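Local structure of mannan endo-1,6-alpha-mannosidase (Chaetomium thermophilum, 6RY0) at residues I197-R211 with N263-Y277. The protein probably hydrolyses or transfers alpha-1,6-mannosidic linkages, as a calcium-binding family 76 glycosidase linked to the placing of GPI-anchored glycoproteins in the fungal cell wall. Sequence-based numbering, arbitrary orientation.
Sequences IANACFFDLGARLAR and NAALLLHGAAFMWNY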
# COMPACT_ATOMS: atom_id res chain seq x y z
N ILE A 197 -0.72 9.86 5.33
CA ILE A 197 -0.57 8.85 4.28
C ILE A 197 0.20 9.41 3.07
O ILE A 197 1.02 8.69 2.49
CB ILE A 197 -1.91 8.21 3.89
CG1 ILE A 197 -1.68 7.04 2.92
CG2 ILE A 197 -2.91 9.23 3.31
CD1 ILE A 197 -0.94 5.94 3.49
N ALA A 198 -0.04 10.65 2.66
CA ALA A 198 0.71 11.20 1.54
C ALA A 198 2.21 11.17 1.83
O ALA A 198 3.04 10.79 1.00
CB ALA A 198 0.27 12.66 1.27
N ASN A 199 2.54 11.61 3.03
CA ASN A 199 3.93 11.68 3.45
C ASN A 199 4.53 10.29 3.64
O ASN A 199 5.69 10.07 3.32
CB ASN A 199 4.02 12.57 4.69
CG ASN A 199 3.83 14.00 4.30
OD1 ASN A 199 4.77 14.62 3.77
ND2 ASN A 199 2.62 14.55 4.48
N ALA A 200 3.75 9.36 4.18
CA ALA A 200 4.19 7.98 4.36
C ALA A 200 4.49 7.31 3.03
O ALA A 200 5.45 6.56 2.94
CB ALA A 200 3.16 7.21 5.16
N CYS A 201 3.66 7.55 2.02
CA CYS A 201 3.93 6.97 0.70
C CYS A 201 5.25 7.51 0.15
O CYS A 201 6.06 6.75 -0.39
CB CYS A 201 2.79 7.29 -0.28
SG CYS A 201 1.23 6.44 0.03
N PHE A 202 5.45 8.81 0.25
CA PHE A 202 6.69 9.41 -0.26
C PHE A 202 7.91 8.91 0.51
O PHE A 202 8.95 8.60 -0.08
CB PHE A 202 6.53 10.93 -0.25
CG PHE A 202 7.73 11.71 -0.72
CD1 PHE A 202 8.31 11.48 -1.95
CD2 PHE A 202 8.26 12.70 0.06
CE1 PHE A 202 9.38 12.22 -2.40
CE2 PHE A 202 9.34 13.45 -0.40
CZ PHE A 202 9.92 13.20 -1.59
N PHE A 203 7.78 8.81 1.84
CA PHE A 203 8.80 8.25 2.70
C PHE A 203 9.15 6.82 2.28
O PHE A 203 10.30 6.47 2.10
CB PHE A 203 8.31 8.28 4.14
CG PHE A 203 9.14 7.46 5.09
CD1 PHE A 203 10.47 7.77 5.32
CD2 PHE A 203 8.61 6.37 5.74
CE1 PHE A 203 11.25 6.99 6.15
CE2 PHE A 203 9.37 5.58 6.60
CZ PHE A 203 10.69 5.89 6.79
N ASP A 204 8.11 5.98 2.18
CA ASP A 204 8.33 4.58 1.86
C ASP A 204 9.00 4.42 0.50
O ASP A 204 9.92 3.63 0.33
CB ASP A 204 6.95 3.87 1.87
CG ASP A 204 7.06 2.38 1.72
OD1 ASP A 204 7.63 1.77 2.68
OD2 ASP A 204 6.56 1.82 0.71
N LEU A 205 8.54 5.18 -0.50
CA LEU A 205 9.17 5.14 -1.83
C LEU A 205 10.61 5.55 -1.77
O LEU A 205 11.46 4.94 -2.42
CB LEU A 205 8.47 6.06 -2.83
CG LEU A 205 7.19 5.46 -3.39
CD1 LEU A 205 6.41 6.48 -4.18
CD2 LEU A 205 7.45 4.23 -4.26
N GLY A 206 10.90 6.62 -1.03
CA GLY A 206 12.29 7.05 -0.91
C GLY A 206 13.18 6.00 -0.27
O GLY A 206 14.29 5.72 -0.75
N ALA A 207 12.70 5.40 0.80
CA ALA A 207 13.49 4.38 1.50
C ALA A 207 13.75 3.18 0.59
O ALA A 207 14.84 2.62 0.56
CB ALA A 207 12.76 3.97 2.75
N ARG A 208 12.73 2.78 -0.14
CA ARG A 208 12.83 1.62 -1.03
C ARG A 208 13.69 1.92 -2.24
O ARG A 208 14.48 1.07 -2.69
CB ARG A 208 11.43 1.15 -1.44
CG ARG A 208 10.68 0.60 -0.24
CD ARG A 208 9.20 0.46 -0.47
NE ARG A 208 8.88 -0.61 -1.39
CZ ARG A 208 7.64 -0.88 -1.77
NH1 ARG A 208 6.60 -0.15 -1.33
NH2 ARG A 208 7.41 -1.88 -2.60
N LEU A 209 13.58 3.12 -2.79
CA LEU A 209 14.45 3.50 -3.91
C LEU A 209 15.89 3.57 -3.46
O LEU A 209 16.79 3.18 -4.21
CB LEU A 209 13.96 4.80 -4.55
CG LEU A 209 12.73 4.63 -5.44
CD1 LEU A 209 12.04 5.97 -5.70
CD2 LEU A 209 13.09 3.94 -6.75
N ALA A 210 16.13 4.07 -2.25
CA ALA A 210 17.50 4.06 -1.71
C ALA A 210 18.06 2.65 -1.66
O ALA A 210 19.16 2.39 -2.12
CB ALA A 210 17.53 4.67 -0.33
N ARG A 211 17.29 1.73 -1.09
CA ARG A 211 17.82 0.37 -0.96
C ARG A 211 18.07 -0.26 -2.34
O ARG A 211 19.06 -0.96 -2.55
CB ARG A 211 16.89 -0.51 -0.12
CG ARG A 211 17.51 -1.87 0.16
CD ARG A 211 16.62 -2.77 0.96
NE ARG A 211 17.24 -4.05 1.27
CZ ARG A 211 17.07 -5.18 0.59
NH1 ARG A 211 16.34 -5.22 -0.50
NH2 ARG A 211 17.62 -6.31 1.04
N ASN A 263 -1.40 3.57 8.06
CA ASN A 263 -0.47 4.66 8.31
C ASN A 263 0.71 4.20 9.15
O ASN A 263 1.88 4.34 8.75
CB ASN A 263 -1.17 5.86 8.97
CG ASN A 263 -1.81 6.78 7.97
OD1 ASN A 263 -1.30 6.93 6.85
ND2 ASN A 263 -2.88 7.46 8.37
N ALA A 264 0.44 3.60 10.29
CA ALA A 264 1.54 3.09 11.12
C ALA A 264 2.29 1.99 10.37
O ALA A 264 3.52 1.93 10.43
CB ALA A 264 1.03 2.59 12.47
N ALA A 265 1.58 1.10 9.69
CA ALA A 265 2.26 -0.00 9.03
C ALA A 265 3.15 0.49 7.89
O ALA A 265 4.22 -0.09 7.67
CB ALA A 265 1.26 -1.04 8.51
N LEU A 266 2.74 1.52 7.15
CA LEU A 266 3.56 2.01 6.06
C LEU A 266 4.83 2.66 6.62
O LEU A 266 5.90 2.52 6.05
CB LEU A 266 2.77 2.97 5.17
CG LEU A 266 3.48 3.37 3.88
CD1 LEU A 266 4.03 2.18 3.12
CD2 LEU A 266 2.51 4.13 3.01
N LEU A 267 4.71 3.41 7.72
CA LEU A 267 5.89 3.97 8.34
C LEU A 267 6.82 2.87 8.85
O LEU A 267 8.04 2.99 8.72
CB LEU A 267 5.53 4.94 9.44
CG LEU A 267 4.81 6.22 8.99
CD1 LEU A 267 4.60 7.14 10.16
CD2 LEU A 267 5.53 6.91 7.88
N LEU A 268 6.27 1.82 9.45
CA LEU A 268 7.10 0.68 9.85
C LEU A 268 7.86 0.10 8.65
O LEU A 268 9.04 -0.18 8.74
CB LEU A 268 6.22 -0.39 10.51
CG LEU A 268 6.94 -1.70 10.83
CD1 LEU A 268 8.02 -1.53 11.89
CD2 LEU A 268 5.96 -2.77 11.25
N HIS A 269 7.14 -0.10 7.55
CA HIS A 269 7.73 -0.65 6.33
C HIS A 269 8.89 0.23 5.87
O HIS A 269 10.00 -0.28 5.65
CB HIS A 269 6.61 -0.76 5.31
CG HIS A 269 6.93 -1.47 4.03
ND1 HIS A 269 7.21 -0.80 2.86
CD2 HIS A 269 6.84 -2.78 3.71
CE1 HIS A 269 7.28 -1.68 1.89
NE2 HIS A 269 7.05 -2.88 2.36
N GLY A 270 8.66 1.53 5.72
CA GLY A 270 9.74 2.37 5.26
C GLY A 270 10.88 2.43 6.23
O GLY A 270 12.05 2.48 5.82
N ALA A 271 10.58 2.46 7.53
CA ALA A 271 11.64 2.49 8.54
C ALA A 271 12.49 1.22 8.46
O ALA A 271 13.71 1.28 8.69
CB ALA A 271 11.04 2.66 9.93
N ALA A 272 11.88 0.07 8.17
CA ALA A 272 12.62 -1.16 8.02
C ALA A 272 13.57 -1.09 6.83
O ALA A 272 14.71 -1.52 6.93
CB ALA A 272 11.66 -2.34 7.89
N PHE A 273 13.13 -0.52 5.70
CA PHE A 273 14.02 -0.31 4.58
C PHE A 273 15.16 0.63 4.96
O PHE A 273 16.31 0.37 4.58
CB PHE A 273 13.25 0.20 3.33
CG PHE A 273 12.58 -0.91 2.55
CD1 PHE A 273 11.30 -1.35 2.87
CD2 PHE A 273 13.21 -1.50 1.48
CE1 PHE A 273 10.71 -2.38 2.16
CE2 PHE A 273 12.62 -2.54 0.77
CZ PHE A 273 11.37 -2.98 1.11
N MET A 274 14.87 1.68 5.71
CA MET A 274 15.93 2.59 6.14
C MET A 274 16.91 1.91 7.09
O MET A 274 18.12 2.14 7.00
CB MET A 274 15.39 3.84 6.82
CG MET A 274 14.61 4.76 5.91
SD MET A 274 15.60 5.46 4.56
CE MET A 274 16.58 6.64 5.48
N TRP A 275 16.43 1.09 8.01
CA TRP A 275 17.31 0.32 8.88
C TRP A 275 18.21 -0.60 8.07
O TRP A 275 19.42 -0.67 8.31
CB TRP A 275 16.47 -0.48 9.88
CG TRP A 275 17.18 -1.60 10.56
CD1 TRP A 275 16.79 -2.90 10.53
CD2 TRP A 275 18.36 -1.54 11.39
NE1 TRP A 275 17.65 -3.66 11.29
CE2 TRP A 275 18.61 -2.86 11.84
CE3 TRP A 275 19.23 -0.52 11.80
CZ2 TRP A 275 19.70 -3.17 12.63
CZ3 TRP A 275 20.32 -0.84 12.60
CH2 TRP A 275 20.52 -2.16 13.01
N ASN A 276 17.64 -1.31 7.12
CA ASN A 276 18.40 -2.25 6.31
C ASN A 276 19.46 -1.50 5.50
O ASN A 276 20.60 -1.94 5.40
CB ASN A 276 17.43 -3.02 5.41
CG ASN A 276 18.12 -4.07 4.59
OD1 ASN A 276 18.76 -3.76 3.58
ND2 ASN A 276 17.97 -5.32 4.98
N TYR A 277 19.09 -0.35 4.94
CA TYR A 277 20.00 0.41 4.08
C TYR A 277 21.11 1.09 4.89
O TYR A 277 22.28 1.02 4.52
CB TYR A 277 19.19 1.45 3.32
CG TYR A 277 20.01 2.26 2.35
CD1 TYR A 277 20.58 1.66 1.23
CD2 TYR A 277 20.22 3.61 2.54
CE1 TYR A 277 21.30 2.39 0.33
CE2 TYR A 277 20.97 4.36 1.60
CZ TYR A 277 21.48 3.71 0.51
OH TYR A 277 22.20 4.36 -0.49
O HOH W 1 -3.30 10.02 6.64
O HOH W 2 19.28 -7.21 3.23
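Asp-204 and His-269 join two neighbouring helices, 196-213 and 261-278, of the (alpha/alpha)6 barrel of glycoside hydrolase family 76. The short segments run in the same direction, inclined by 25°, with axes 8.3 Å apart. They come closest near Gly-270, whose CA lies 4.3 Å from that of Asp-204.

The direct side-chain hydrogen bonds between the helices lie in the middle and at the C-terminal end. At the other end a water joins Ile-197 N to Asn-263 ND2. His-269 ND1 donates to Asp-204 OD1 at 2.6 Å. The bond is almost straight (178°), lies in the ring plane and uses the syn lone pair. Arg-208 NH1 donates to Asp-204 OD2, which lies near the guanidinium plane and is met nearly end-on; the pair is a salt bridge. The Arg-208 guanidinium lies with one face over His-269 CE1, the planes nearly perpendicular, and NH2 pairs with Glu-142. An alanine in place of Asp-204 would probably leave His-269 ND1 and Arg-208 NH1 without their shared carboxylate and the imidazole freer to turn.

Apolar packing is knobs-into-holes. Phe-203 sits among Leu-267, Gly-270, Ala-271 and Met-274, its CE2 3.5 Å from the bare CA of Gly-270. Leu-266 fills the reciprocal hole of Ile-197, Ala-200, Cys-201 and Asp-204.

Two CH-pi contacts follow. Arg-208 CG stands over the centre of the Phe-273 ring, 3.5 Å from the centroid. Ala-210 CB covers a face of Tyr-277, whose OH bonds to Asn-216.

Arg-211 is extended from CG to NE, which carries its guanidinium to Asn-276. There NE donates to OD1 of Asn-276 at 2.8 Å, from above the carbonyl plane, and a water bridges Arg-211 NH2 to Asn-276 ND2.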